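Local coordinates for protein trichothecene 15-O-acetyltransferase TRI3 (Fusarium sporotrichioides, PDB 3FOT) that acetylates the 15-hydroxyl of trichothecene intermediates, as part of the pathway that builds sesquiterpene mycotoxins such as T-2 toxin, at residues 73-78 and 123-128; 82-87 and 202-207; 90-95 and 118-123; 187-190 and 196-199; 198-203 and 352-357. All coordinates share one frame; numbering follows the deposited sequence.

Interaction 1: 73-78 and 123-128. With SO4 (sulfate ion), chain J.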
# COMPACT_ATOMS: atom_id res chain seq x y z
N ASN A 73 -14.37 -25.29 -2.50
CA ASN A 73 -13.52 -25.74 -1.41
C ASN A 73 -12.37 -24.78 -1.08
O ASN A 73 -11.95 -24.70 0.07
CB ASN A 73 -13.14 -27.25 -1.48
CG ASN A 73 -12.10 -27.58 -2.54
OD1 ASN A 73 -11.40 -26.73 -3.05
ND2 ASN A 73 -11.99 -28.89 -2.85
N LEU A 74 -11.95 -23.96 -2.07
CA LEU A 74 -10.97 -22.90 -1.78
C LEU A 74 -11.57 -21.84 -0.86
O LEU A 74 -10.93 -21.38 0.09
CB LEU A 74 -10.42 -22.27 -3.07
CG LEU A 74 -9.39 -23.15 -3.80
CD1 LEU A 74 -9.13 -22.64 -5.24
CD2 LEU A 74 -8.07 -23.22 -3.00
N LYS A 75 -12.83 -21.49 -1.12
CA LYS A 75 -13.54 -20.54 -0.28
C LYS A 75 -13.61 -21.13 1.12
O LYS A 75 -13.34 -20.44 2.11
CB LYS A 75 -14.93 -20.27 -0.84
CG LYS A 75 -15.85 -19.47 0.11
CD LYS A 75 -17.00 -18.82 -0.67
CE LYS A 75 -18.21 -18.58 0.21
NZ LYS A 75 -18.01 -17.60 1.31
N GLU A 76 -13.94 -22.41 1.21
CA GLU A 76 -14.05 -23.02 2.56
C GLU A 76 -12.71 -22.93 3.31
O GLU A 76 -12.66 -22.56 4.50
CB GLU A 76 -14.55 -24.47 2.46
CG GLU A 76 -14.75 -25.10 3.83
CD GLU A 76 -15.00 -26.62 3.81
OE1 GLU A 76 -14.84 -27.26 2.75
OE2 GLU A 76 -15.31 -27.14 4.91
N MET A 77 -11.61 -23.26 2.63
CA MET A 77 -10.27 -23.23 3.24
C MET A 77 -9.86 -21.80 3.64
O MET A 77 -9.26 -21.58 4.70
CB MET A 77 -9.23 -23.82 2.27
CG MET A 77 -9.44 -25.31 1.91
SD MET A 77 -8.42 -25.68 0.47
CE MET A 77 -9.35 -26.89 -0.41
N PHE A 78 -10.18 -20.83 2.80
CA PHE A 78 -9.81 -19.43 3.11
C PHE A 78 -10.67 -18.84 4.22
O PHE A 78 -10.25 -17.95 4.94
CB PHE A 78 -9.85 -18.57 1.85
CG PHE A 78 -8.55 -18.57 1.11
CD1 PHE A 78 -7.45 -17.85 1.60
CD2 PHE A 78 -8.40 -19.31 -0.03
CE1 PHE A 78 -6.22 -17.87 0.92
CE2 PHE A 78 -7.18 -19.36 -0.72
CZ PHE A 78 -6.10 -18.63 -0.26
N GLY A 123 -18.74 -14.18 5.08
CA GLY A 123 -19.11 -12.92 4.46
C GLY A 123 -17.98 -12.19 3.76
O GLY A 123 -18.25 -11.31 2.93
N CYS A 124 -16.73 -12.54 4.09
CA CYS A 124 -15.57 -11.87 3.53
C CYS A 124 -14.91 -12.60 2.36
O CYS A 124 -13.98 -12.06 1.76
CB CYS A 124 -14.49 -11.71 4.61
SG CYS A 124 -14.93 -10.57 5.92
N ILE A 125 -15.37 -13.81 2.04
CA ILE A 125 -14.71 -14.59 1.00
C ILE A 125 -15.73 -14.90 -0.08
O ILE A 125 -16.79 -15.44 0.21
CB ILE A 125 -14.14 -15.93 1.53
CG1 ILE A 125 -13.27 -15.75 2.78
CG2 ILE A 125 -13.40 -16.69 0.42
CD1 ILE A 125 -11.98 -15.04 2.56
N HIS A 126 -15.39 -14.53 -1.32
CA HIS A 126 -16.31 -14.63 -2.45
C HIS A 126 -15.66 -15.37 -3.60
O HIS A 126 -14.45 -15.30 -3.77
CB HIS A 126 -16.68 -13.22 -2.89
CG HIS A 126 -17.19 -12.38 -1.76
ND1 HIS A 126 -18.42 -12.62 -1.18
CD2 HIS A 126 -16.62 -11.38 -1.06
CE1 HIS A 126 -18.59 -11.77 -0.17
NE2 HIS A 126 -17.52 -11.01 -0.09
N VAL A 127 -16.46 -16.05 -4.40
CA VAL A 127 -15.91 -16.74 -5.56
C VAL A 127 -16.70 -16.45 -6.83
O VAL A 127 -17.92 -16.14 -6.78
CB VAL A 127 -15.84 -18.28 -5.36
CG1 VAL A 127 -15.14 -18.64 -4.07
CG2 VAL A 127 -17.24 -18.90 -5.43
N GLN A 128 -16.02 -16.54 -7.96
CA GLN A 128 -16.67 -16.37 -9.26
C GLN A 128 -16.01 -17.27 -10.29
O GLN A 128 -14.82 -17.14 -10.54
CB GLN A 128 -16.51 -14.94 -9.79
CG GLN A 128 -17.06 -13.81 -8.96
CD GLN A 128 -16.97 -12.47 -9.69
OE1 GLN A 128 -16.81 -12.42 -10.91
NE2 GLN A 128 -17.08 -11.38 -8.93
S SO4 J . -20.16 -15.51 -2.59
O1 SO4 J . -19.15 -16.38 -3.25
O2 SO4 J . -21.49 -16.10 -2.85
O3 SO4 J . -19.96 -15.38 -1.15
O4 SO4 J . -20.14 -14.15 -3.15

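Interaction 2: 82-87 and 202-207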
# COMPACT_ATOMS: atom_id res chain seq x y z
N LEU A 82 -8.96 -17.37 7.39
CA LEU A 82 -9.27 -15.99 7.79
C LEU A 82 -9.64 -15.92 9.28
O LEU A 82 -9.30 -14.96 10.00
CB LEU A 82 -10.43 -15.46 6.94
CG LEU A 82 -10.85 -14.02 7.22
CD1 LEU A 82 -9.70 -13.00 7.05
CD2 LEU A 82 -12.00 -13.68 6.27
N LEU A 83 -10.33 -16.95 9.75
CA LEU A 83 -10.61 -17.04 11.19
C LEU A 83 -9.33 -17.13 12.03
O LEU A 83 -9.19 -16.41 13.03
CB LEU A 83 -11.54 -18.22 11.50
CG LEU A 83 -12.98 -18.06 10.99
CD1 LEU A 83 -13.69 -19.40 10.95
CD2 LEU A 83 -13.74 -17.03 11.86
N ASP A 84 -8.38 -17.99 11.63
CA ASP A 84 -7.10 -18.08 12.31
C ASP A 84 -6.40 -16.73 12.25
O ASP A 84 -5.80 -16.30 13.23
CB ASP A 84 -6.19 -19.13 11.64
CG ASP A 84 -6.69 -20.55 11.82
OD1 ASP A 84 -7.54 -20.78 12.73
OD2 ASP A 84 -6.22 -21.42 11.04
N ALA A 85 -6.49 -16.07 11.09
CA ALA A 85 -5.78 -14.82 10.87
C ALA A 85 -6.37 -13.70 11.72
O ALA A 85 -5.64 -12.84 12.21
CB ALA A 85 -5.80 -14.45 9.41
N ARG A 86 -7.69 -13.74 11.92
CA ARG A 86 -8.39 -12.76 12.75
C ARG A 86 -7.88 -12.87 14.18
O ARG A 86 -7.66 -11.87 14.85
CB ARG A 86 -9.91 -12.96 12.73
CG ARG A 86 -10.62 -11.94 13.66
CD ARG A 86 -12.10 -11.95 13.50
NE ARG A 86 -12.76 -11.01 14.42
CZ ARG A 86 -14.01 -10.58 14.29
NH1 ARG A 86 -14.77 -10.96 13.26
NH2 ARG A 86 -14.50 -9.73 15.20
N PHE A 87 -7.68 -14.11 14.64
CA PHE A 87 -7.09 -14.35 15.95
C PHE A 87 -5.68 -13.78 16.08
O PHE A 87 -5.37 -13.11 17.05
CB PHE A 87 -7.11 -15.83 16.34
CG PHE A 87 -6.86 -16.04 17.79
CD1 PHE A 87 -7.91 -15.97 18.70
CD2 PHE A 87 -5.55 -16.24 18.26
CE1 PHE A 87 -7.68 -16.13 20.08
CE2 PHE A 87 -5.31 -16.39 19.65
CZ PHE A 87 -6.39 -16.34 20.53
N PHE A 202 -1.84 -16.97 3.25
CA PHE A 202 -1.23 -18.01 2.41
C PHE A 202 -0.53 -19.09 3.25
O PHE A 202 -0.56 -20.28 2.89
CB PHE A 202 -0.27 -17.42 1.36
CG PHE A 202 -0.96 -16.69 0.23
CD1 PHE A 202 -2.36 -16.64 0.12
CD2 PHE A 202 -0.19 -16.07 -0.76
CE1 PHE A 202 -2.99 -15.97 -0.95
CE2 PHE A 202 -0.82 -15.39 -1.83
CZ PHE A 202 -2.21 -15.36 -1.93
N ARG A 203 0.05 -18.69 4.38
CA ARG A 203 0.58 -19.66 5.34
C ARG A 203 -0.56 -20.48 5.97
O ARG A 203 -0.56 -21.71 5.92
CB ARG A 203 1.37 -18.94 6.42
CG ARG A 203 1.57 -19.79 7.69
CD ARG A 203 2.45 -19.01 8.66
NE ARG A 203 2.00 -17.64 8.99
CZ ARG A 203 1.21 -17.32 10.02
NH1 ARG A 203 0.92 -16.04 10.24
NH2 ARG A 203 0.72 -18.26 10.84
N LEU A 204 -1.53 -19.79 6.54
CA LEU A 204 -2.61 -20.40 7.34
C LEU A 204 -3.49 -21.32 6.51
O LEU A 204 -3.90 -22.39 6.99
CB LEU A 204 -3.43 -19.33 8.04
CG LEU A 204 -2.68 -18.58 9.15
CD1 LEU A 204 -3.39 -17.29 9.49
CD2 LEU A 204 -2.51 -19.50 10.41
N VAL A 205 -3.74 -20.97 5.26
CA VAL A 205 -4.64 -21.81 4.45
C VAL A 205 -4.03 -23.21 4.22
O VAL A 205 -4.76 -24.19 4.00
CB VAL A 205 -5.06 -21.08 3.15
CG1 VAL A 205 -3.89 -21.13 2.15
CG2 VAL A 205 -6.35 -21.70 2.57
N GLY A 206 -2.69 -23.30 4.30
CA GLY A 206 -1.97 -24.57 4.11
C GLY A 206 -2.36 -25.65 5.11
O GLY A 206 -2.15 -26.85 4.85
N SER A 207 -2.89 -25.23 6.26
CA SER A 207 -3.34 -26.15 7.31
C SER A 207 -4.62 -26.89 6.93
O SER A 207 -4.97 -27.86 7.58
CB SER A 207 -3.56 -25.38 8.62
OG SER A 207 -2.34 -24.89 9.11
O HOH W 1 -3.89 -22.46 9.99

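Interaction 3: 90-95 and 118-123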
# COMPACT_ATOMS: atom_id res chain seq x y z
N PRO A 90 -6.24 -9.09 14.49
CA PRO A 90 -7.65 -8.66 14.40
C PRO A 90 -7.93 -7.36 13.65
O PRO A 90 -9.11 -6.98 13.53
CB PRO A 90 -8.12 -8.56 15.86
CG PRO A 90 -6.92 -8.93 16.72
CD PRO A 90 -5.71 -9.10 15.87
N GLU A 91 -6.91 -6.70 13.11
CA GLU A 91 -7.12 -5.57 12.24
C GLU A 91 -8.07 -5.92 11.09
O GLU A 91 -8.78 -5.06 10.61
CB GLU A 91 -5.79 -5.11 11.65
CG GLU A 91 -4.95 -4.29 12.62
CD GLU A 91 -4.18 -5.09 13.64
OE1 GLU A 91 -4.12 -6.35 13.56
OE2 GLU A 91 -3.60 -4.44 14.51
N CYS A 92 -8.06 -7.19 10.67
CA CYS A 92 -8.90 -7.65 9.56
C CYS A 92 -10.42 -7.59 9.83
O CYS A 92 -11.22 -7.76 8.90
CB CYS A 92 -8.49 -9.07 9.15
SG CYS A 92 -8.85 -10.30 10.43
N ALA A 93 -10.82 -7.35 11.09
CA ALA A 93 -12.24 -7.13 11.40
C ALA A 93 -12.56 -5.85 12.17
O ALA A 93 -13.67 -5.72 12.73
CB ALA A 93 -12.81 -8.35 12.14
N CYS A 94 -11.62 -4.91 12.20
CA CYS A 94 -11.92 -3.60 12.77
C CYS A 94 -12.94 -2.90 11.86
O CYS A 94 -13.04 -3.21 10.66
CB CYS A 94 -10.65 -2.75 12.94
SG CYS A 94 -9.50 -3.37 14.18
N THR A 95 -13.70 -1.97 12.44
CA THR A 95 -14.71 -1.22 11.72
C THR A 95 -14.48 0.27 11.96
O THR A 95 -13.75 0.66 12.87
CB THR A 95 -16.12 -1.61 12.21
OG1 THR A 95 -16.19 -1.44 13.64
CG2 THR A 95 -16.42 -3.07 11.86
N ARG A 118 -17.82 -17.30 12.40
CA ARG A 118 -17.88 -18.05 11.16
C ARG A 118 -18.72 -17.33 10.12
O ARG A 118 -18.36 -17.29 8.94
CB ARG A 118 -18.37 -19.47 11.45
CG ARG A 118 -17.35 -20.32 12.18
CD ARG A 118 -17.77 -21.80 12.29
NE ARG A 118 -18.88 -22.01 13.21
CZ ARG A 118 -18.75 -22.38 14.49
NH1 ARG A 118 -19.84 -22.55 15.23
NH2 ARG A 118 -17.56 -22.61 15.01
N ASP A 119 -19.85 -16.73 10.54
CA ASP A 119 -20.68 -15.93 9.65
C ASP A 119 -19.87 -14.77 9.07
O ASP A 119 -19.97 -14.48 7.88
CB ASP A 119 -21.89 -15.33 10.38
CG ASP A 119 -22.90 -16.38 10.79
OD1 ASP A 119 -22.82 -17.52 10.30
OD2 ASP A 119 -23.79 -16.02 11.59
N TRP A 120 -19.10 -14.11 9.93
CA TRP A 120 -18.26 -13.00 9.50
C TRP A 120 -17.26 -13.45 8.41
O TRP A 120 -17.16 -12.81 7.36
CB TRP A 120 -17.52 -12.34 10.69
CG TRP A 120 -16.36 -11.47 10.24
CD1 TRP A 120 -16.41 -10.19 9.79
CD2 TRP A 120 -14.97 -11.88 10.14
NE1 TRP A 120 -15.15 -9.76 9.42
CE2 TRP A 120 -14.25 -10.78 9.65
CE3 TRP A 120 -14.29 -13.07 10.44
CZ2 TRP A 120 -12.86 -10.83 9.42
CZ3 TRP A 120 -12.89 -13.12 10.24
CH2 TRP A 120 -12.20 -12.00 9.72
N ALA A 121 -16.51 -14.51 8.68
CA ALA A 121 -15.50 -15.00 7.71
C ALA A 121 -16.12 -15.42 6.36
O ALA A 121 -15.63 -15.06 5.29
CB ALA A 121 -14.67 -16.15 8.33
N ARG A 122 -17.25 -16.14 6.42
CA ARG A 122 -17.97 -16.49 5.20
C ARG A 122 -18.35 -15.25 4.38
O ARG A 122 -18.26 -15.25 3.13
CB ARG A 122 -19.21 -17.32 5.59
CG ARG A 122 -20.13 -17.70 4.44
CD ARG A 122 -21.40 -18.37 4.99
NE ARG A 122 -21.08 -19.26 6.11
CZ ARG A 122 -21.59 -19.12 7.32
NH1 ARG A 122 -22.49 -18.16 7.57
NH2 ARG A 122 -21.23 -19.97 8.28
N GLY A 123 -18.74 -14.18 5.08
CA GLY A 123 -19.11 -12.92 4.46
C GLY A 123 -17.98 -12.19 3.76
O GLY A 123 -18.25 -11.31 2.93

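Interaction 4: 187-190 and 196-199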
# COMPACT_ATOMS: atom_id res chain seq x y z
N LEU A 187 -7.95 2.37 5.98
CA LEU A 187 -7.87 2.87 7.36
C LEU A 187 -7.08 1.90 8.27
O LEU A 187 -6.36 2.34 9.17
CB LEU A 187 -9.29 3.11 7.94
CG LEU A 187 -9.39 3.69 9.35
CD1 LEU A 187 -8.52 4.97 9.52
CD2 LEU A 187 -10.87 3.97 9.66
N PHE A 188 -7.24 0.59 8.05
CA PHE A 188 -6.82 -0.41 9.06
C PHE A 188 -5.42 -1.00 8.82
O PHE A 188 -4.95 -1.87 9.60
CB PHE A 188 -7.86 -1.54 9.15
CG PHE A 188 -9.28 -1.03 9.30
CD1 PHE A 188 -9.70 -0.41 10.47
CD2 PHE A 188 -10.17 -1.13 8.25
CE1 PHE A 188 -11.02 0.07 10.57
CE2 PHE A 188 -11.47 -0.65 8.35
CZ PHE A 188 -11.90 -0.05 9.50
N TRP A 189 -4.78 -0.51 7.77
CA TRP A 189 -3.49 -1.05 7.33
C TRP A 189 -2.65 -0.01 6.64
O TRP A 189 -3.18 0.92 6.06
CB TRP A 189 -3.69 -2.12 6.25
CG TRP A 189 -4.85 -3.06 6.43
CD1 TRP A 189 -6.13 -2.89 5.95
CD2 TRP A 189 -4.82 -4.35 7.05
NE1 TRP A 189 -6.89 -4.00 6.25
CE2 TRP A 189 -6.12 -4.90 6.93
CE3 TRP A 189 -3.82 -5.09 7.72
CZ2 TRP A 189 -6.45 -6.16 7.44
CZ3 TRP A 189 -4.16 -6.35 8.24
CH2 TRP A 189 -5.46 -6.87 8.09
N ASP A 190 -1.33 -0.21 6.60
CA ASP A 190 -0.62 0.39 5.47
C ASP A 190 -0.30 -0.72 4.47
O ASP A 190 -0.67 -1.88 4.69
CB ASP A 190 0.62 1.18 5.90
CG ASP A 190 1.58 0.38 6.73
OD1 ASP A 190 1.52 -0.86 6.73
OD2 ASP A 190 2.46 1.03 7.36
N LYS A 196 1.61 -8.21 4.58
CA LYS A 196 1.96 -9.18 5.62
C LYS A 196 0.74 -10.07 5.89
O LYS A 196 0.84 -11.28 6.04
CB LYS A 196 2.38 -8.49 6.92
CG LYS A 196 3.82 -7.92 6.86
CD LYS A 196 4.17 -7.01 8.05
CE LYS A 196 4.25 -7.78 9.38
NZ LYS A 196 5.38 -8.77 9.47
N PHE A 197 -0.44 -9.46 5.93
CA PHE A 197 -1.65 -10.23 6.22
C PHE A 197 -2.00 -11.21 5.08
O PHE A 197 -2.41 -12.34 5.35
CB PHE A 197 -2.81 -9.27 6.52
CG PHE A 197 -4.02 -9.98 7.06
CD1 PHE A 197 -4.12 -10.28 8.42
CD2 PHE A 197 -5.05 -10.36 6.20
CE1 PHE A 197 -5.25 -10.97 8.93
CE2 PHE A 197 -6.18 -11.00 6.68
CZ PHE A 197 -6.29 -11.31 8.05
N VAL A 198 -1.80 -10.79 3.84
CA VAL A 198 -1.96 -11.71 2.68
C VAL A 198 -1.00 -12.92 2.88
O VAL A 198 -1.39 -14.08 2.73
CB VAL A 198 -1.67 -10.99 1.36
CG1 VAL A 198 -1.58 -11.97 0.19
CG2 VAL A 198 -2.79 -9.94 1.10
N GLY A 199 0.25 -12.62 3.25
CA GLY A 199 1.25 -13.67 3.51
C GLY A 199 0.77 -14.64 4.58
O GLY A 199 0.94 -15.89 4.46

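Interaction 5: 198-203 and 352-357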
# COMPACT_ATOMS: atom_id res chain seq x y z
N VAL A 198 -1.80 -10.79 3.84
CA VAL A 198 -1.96 -11.71 2.68
C VAL A 198 -1.00 -12.92 2.88
O VAL A 198 -1.39 -14.08 2.73
CB VAL A 198 -1.67 -10.99 1.36
CG1 VAL A 198 -1.58 -11.97 0.19
CG2 VAL A 198 -2.79 -9.94 1.10
N GLY A 199 0.25 -12.62 3.25
CA GLY A 199 1.25 -13.67 3.51
C GLY A 199 0.77 -14.64 4.58
O GLY A 199 0.94 -15.89 4.46
N ASP A 200 0.21 -14.08 5.64
CA ASP A 200 -0.34 -14.89 6.75
C ASP A 200 -1.44 -15.82 6.27
O ASP A 200 -1.47 -16.98 6.64
CB ASP A 200 -0.88 -13.97 7.86
CG ASP A 200 0.22 -13.17 8.56
OD1 ASP A 200 1.39 -13.60 8.57
OD2 ASP A 200 -0.09 -12.09 9.09
N LEU A 201 -2.38 -15.29 5.48
CA LEU A 201 -3.44 -16.12 4.90
C LEU A 201 -2.87 -17.26 4.05
O LEU A 201 -3.35 -18.39 4.12
CB LEU A 201 -4.40 -15.28 4.04
CG LEU A 201 -5.29 -14.31 4.83
CD1 LEU A 201 -6.07 -13.42 3.84
CD2 LEU A 201 -6.27 -15.10 5.76
N PHE A 202 -1.84 -16.97 3.25
CA PHE A 202 -1.23 -18.01 2.41
C PHE A 202 -0.53 -19.09 3.25
O PHE A 202 -0.56 -20.28 2.89
CB PHE A 202 -0.27 -17.42 1.36
CG PHE A 202 -0.96 -16.69 0.23
CD1 PHE A 202 -2.36 -16.64 0.12
CD2 PHE A 202 -0.19 -16.07 -0.76
CE1 PHE A 202 -2.99 -15.97 -0.95
CE2 PHE A 202 -0.82 -15.39 -1.83
CZ PHE A 202 -2.21 -15.36 -1.93
N ARG A 203 0.05 -18.69 4.38
CA ARG A 203 0.58 -19.66 5.34
C ARG A 203 -0.56 -20.48 5.97
O ARG A 203 -0.56 -21.71 5.92
CB ARG A 203 1.37 -18.94 6.42
CG ARG A 203 1.57 -19.79 7.69
CD ARG A 203 2.45 -19.01 8.66
NE ARG A 203 2.00 -17.64 8.99
CZ ARG A 203 1.21 -17.32 10.02
NH1 ARG A 203 0.92 -16.04 10.24
NH2 ARG A 203 0.72 -18.26 10.84
N ASN A 352 6.26 -6.91 13.83
CA ASN A 352 4.94 -7.54 13.90
C ASN A 352 3.79 -6.51 13.99
O ASN A 352 2.87 -6.69 14.78
CB ASN A 352 4.92 -8.50 15.13
CG ASN A 352 3.71 -9.43 15.13
OD1 ASN A 352 3.25 -9.90 14.08
ND2 ASN A 352 3.21 -9.73 16.33
N PHE A 353 3.84 -5.46 13.17
CA PHE A 353 2.94 -4.31 13.29
C PHE A 353 2.13 -4.21 12.01
O PHE A 353 2.69 -4.02 10.93
CB PHE A 353 3.72 -2.99 13.50
CG PHE A 353 2.86 -1.87 14.04
CD1 PHE A 353 2.70 -1.70 15.43
CD2 PHE A 353 2.18 -1.00 13.18
CE1 PHE A 353 1.90 -0.67 15.93
CE2 PHE A 353 1.39 0.05 13.69
CZ PHE A 353 1.24 0.19 15.06
N TYR A 354 0.81 -4.36 12.14
CA TYR A 354 -0.07 -4.47 10.97
C TYR A 354 -0.88 -3.22 10.67
O TYR A 354 -1.30 -3.00 9.53
CB TYR A 354 -1.02 -5.67 11.14
CG TYR A 354 -0.33 -6.99 10.90
CD1 TYR A 354 0.66 -7.45 11.77
CD2 TYR A 354 -0.64 -7.77 9.79
CE1 TYR A 354 1.32 -8.64 11.55
CE2 TYR A 354 -0.01 -8.99 9.56
CZ TYR A 354 0.98 -9.42 10.44
OH TYR A 354 1.63 -10.61 10.24
N ALA A 355 -1.13 -2.39 11.69
CA ALA A 355 -1.83 -1.12 11.47
C ALA A 355 -0.90 -0.15 10.71
O ALA A 355 0.29 -0.44 10.54
CB ALA A 355 -2.28 -0.51 12.81
N MET A 356 -1.44 0.97 10.25
CA MET A 356 -0.67 2.01 9.57
C MET A 356 0.53 2.38 10.42
O MET A 356 0.38 2.66 11.60
CB MET A 356 -1.53 3.26 9.38
CG MET A 356 -0.87 4.37 8.65
SD MET A 356 -1.21 4.31 6.88
CE MET A 356 -3.00 4.53 6.84
N CYS A 357 1.71 2.44 9.80
CA CYS A 357 2.89 2.93 10.50
C CYS A 357 3.73 3.66 9.47
O CYS A 357 4.66 3.09 8.89
CB CYS A 357 3.67 1.81 11.20
SG CYS A 357 5.04 2.56 12.18
O HOH W 2 3.40 -13.00 10.17

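Interaction 1: 73-78 and 123-128
Lys75, on helix 71-88, lies over Ile125 and Val127 of strand 125-129, an outermost strand of the six-stranded mixed sheet. This is helix-on-sheet packing of an alpha/beta layer: the axes of helix 73-78 and strand 125-128 run nearly antiparallel, 8.5 Å apart. From its root outward, the lysine first touches methyls: Lys75 CB rests 3.6 Å from Val127 CG1, and Lys75 CG 3.7 Å from Ile125 CG2. CD and CE then pass the Ile125 carbonyl, with Lys75 CD 3.5 Å from Ile125 O. The chain is extended as far as CE, and the bend at chi4 (65°) then turns NZ onto Ile125 O. Lys75 NZ thus donates to Ile125 O at 2.7 Å, meeting the C=O at 147° and tilted 28° from the carbonyl plane. A salt bridge to Glu79, one turn along the helix, gives the same nitrogen a second partner. Also about one turn on from Lys75, Phe78 CB approaches Ile125 CD1, while the Phe78 ring leads away toward helix 191-205. His126 points away from helix 71-88 and helps hold a sulfate, probably from the crystallisation liquor. The anion lies at the imidazole edge: His126 ND1 donates to sulfate O4 (3.0 Å) and O3, and the backbone Val127 N donates to sulfate O1 at 2.9 Å.

Interaction 2: 82-87 and 202-207
Leu204 points its forked end at Asp84 and Ala85, joining helix 191-205 to helix 71-88. This is helix-helix packing in which, between 82-87 and 202-207, Leu204 supplies the apolar contact, and the nearest CA atoms, those of Asp84 and Leu204, are 7.1 Å apart. The two methyls share the work unequally. Leu204 CD1 favours Ala85: it reaches the backbone of the other helix, 3.7 Å from Ala85 N, and also lies 3.7 Å from Ala85 CB. Leu204 CD2 sits 3.9 Å from Asp84 CB, so the fork spans the junction between the two residues. A chi1 of -68° sets Leu204 CG opposite its own carbonyl carbon, and the extended chi2 (162°) completes the reach. Asp84 points across the interface in turn, offering CB to the leucine while its carboxylate runs on to a polar patch beside it. Ala85 is not aimed at Leu204; its methyl is met from the flank and also touches Phe197 and Leu201 on helix 191-205.

At the end of the Asp84 side chain, OD2 hydrogen-bonds to the Tyr208 hydroxyl and also accepts from a water at 2.8 Å. That water ties the polar edge together by three bonds. It donates its second proton to Leu204 O at 3.0 Å and accepts from Ser207 OG. Leu204 O is held twice, since it also receives the backbone bond from Ser207 N at 3.1 Å.

Interaction 3: 90-95 and 118-123
Chi1 of Trp120 (163°) swings the indole away from helix 114-124 toward Cys92 and Ala93, and chi2 (82°) turns the ring plane steeply against the CA-CB bond. On the other side, chi1 of Cys92 places SG between its backbone N and carbonyl carbon, turned to the indole. The result is a Cys sulfur-aromatic contact between the helix and a 3-10 turn, residues 90-92, which leads into strand 95-97. Cys92 SG lies 3.8 Å from Trp120 CH2 and 5.0 Å from the centroid of the six-membered ring, 70° off the ring normal. Ala93 CB sits by Trp120 CZ2 (3.7 Å) and CE2, 3.4 Å above the ring plane and offset toward its rim. Trp120 is flanked by helix 71-88 as well: Arg86 makes a cation-pi interaction with it, and Leu82 packs on it. Arg86 also touches both Cys92 and Ala93, so one side chain links the two halves of the contact. The 3-10 turn is supported internally by the bond from Ala93 N to Pro90 O, while the carbonyl oxygen Cys92 O meets the indole edge, near its plane, 3.5 Å from Trp120 CZ2.

Interaction 4: 187-190 and 196-199
Next to Trp189, which packs on Phe197, the carboxylate oxygen Asp190 OD2 is gripped by three partners: a salt bridge from Arg342 NH1 and hydrogen bonds with Cys357 N and Gln358 NE2. Asp190 OD1 meanwhile caps the backbone N of Gly193, making this aspartate the N-cap of helix 191-205. It is the aspartate of the HXXXD motif of the BAHD acyltransferases, and these bonds are consistent with the structural role given to it in relatives. The preceding residue sends its indole to the helix just begun. Trp189 CH2 lies over one face of the Phe197 ring, 3.6 Å above the plane and offset toward the rim. The planes are inclined at 51° and the centroids are 5.0 Å apart, an oblique pairing. Farther toward the backbone, Trp189 CZ3 approaches Phe197 CB at 3.6 Å. A chi1 of -170° carries the phenyl ring out from the helix, where the indole can lie across it. Trp189 NE1 is satisfied by Ser156 O, which helps to set the rotation of the indole. Trp189 also touches Ser184, and Phe197 packs on Leu82 and Ala85, so the pair lies where helix 191-205 meets helix 71-88, beside the six-stranded mixed sheet that holds strand 177-184.

Interaction 5: 198-203 and 352-357
Helix 191-205, the helix that follows the HXXXD motif of this BAHD-family enzyme, is joined to the irregular segment 352-357, which leads into strand 358-365, by a buried tyrosine-carboxylate hydrogen bond. Asp200 OD2 accepts from Tyr354 OH at 2.5 Å through its syn lone pair, the one on the side of the other carboxylate oxygen. Such a short separation is consistent with a strong bond to a charged acceptor. The two side chains approach from opposite directions. Asp200 OD2 comes in at the ring edge, near its plane and 3.1 Å from Tyr354 CE2, with the carboxylate turned 35° against the phenol ring.

A water closes a small cycle beside the direct bond: it donates to Asp200 OD1 at 2.6 Å and to Tyr354 OH at 3.0 Å. Both carboxylate oxygens are therefore engaged, and the phenol oxygen acts as donor and acceptor at once. Asp200 CG is set opposite its own carbonyl carbon (chi1 -67°), which points the group off the helix toward the tyrosine. The phenol ring stacks with that of His89, and Tyr354 N hydrogen-bonds to Ser230 OG. Tyr354 also touches Lys196 and Phe197, a turn earlier on the helix. One turn beyond Asp200, Arg203 forms a salt bridge to the same carboxylate and another to Glu88. Arg203 NH1 donates to Asp200 OD1 at 3.0 Å, with the acceptor in the guanidinium plane but the nitrogen standing 64° out of the carboxylate plane.

In the fold
Two helices organise the set. Helix 71-88 carries interactions 1 and 2, and helix 191-205 carries interactions 2, 4 and 5, so interaction 2 joins the groups. Along the chain, interaction 3 lies within the span of interaction 1 and shares Gly123 with it; 123-128 lies mostly on edge strand 125-129. Interactions 4 and 5 follow, their centres about 5 Å apart; 202-207 comes after 196-199, overlapping 198-203 at Phe202 and Arg203, and 352-357 comes last. Interaction 1 lies about 19 Å from interactions 4 and 5, centre to centre. The packing thus runs from the edge of the mixed sheet to the HXXXD-motif loop of interaction 4, about 8 Å from the chain's centre.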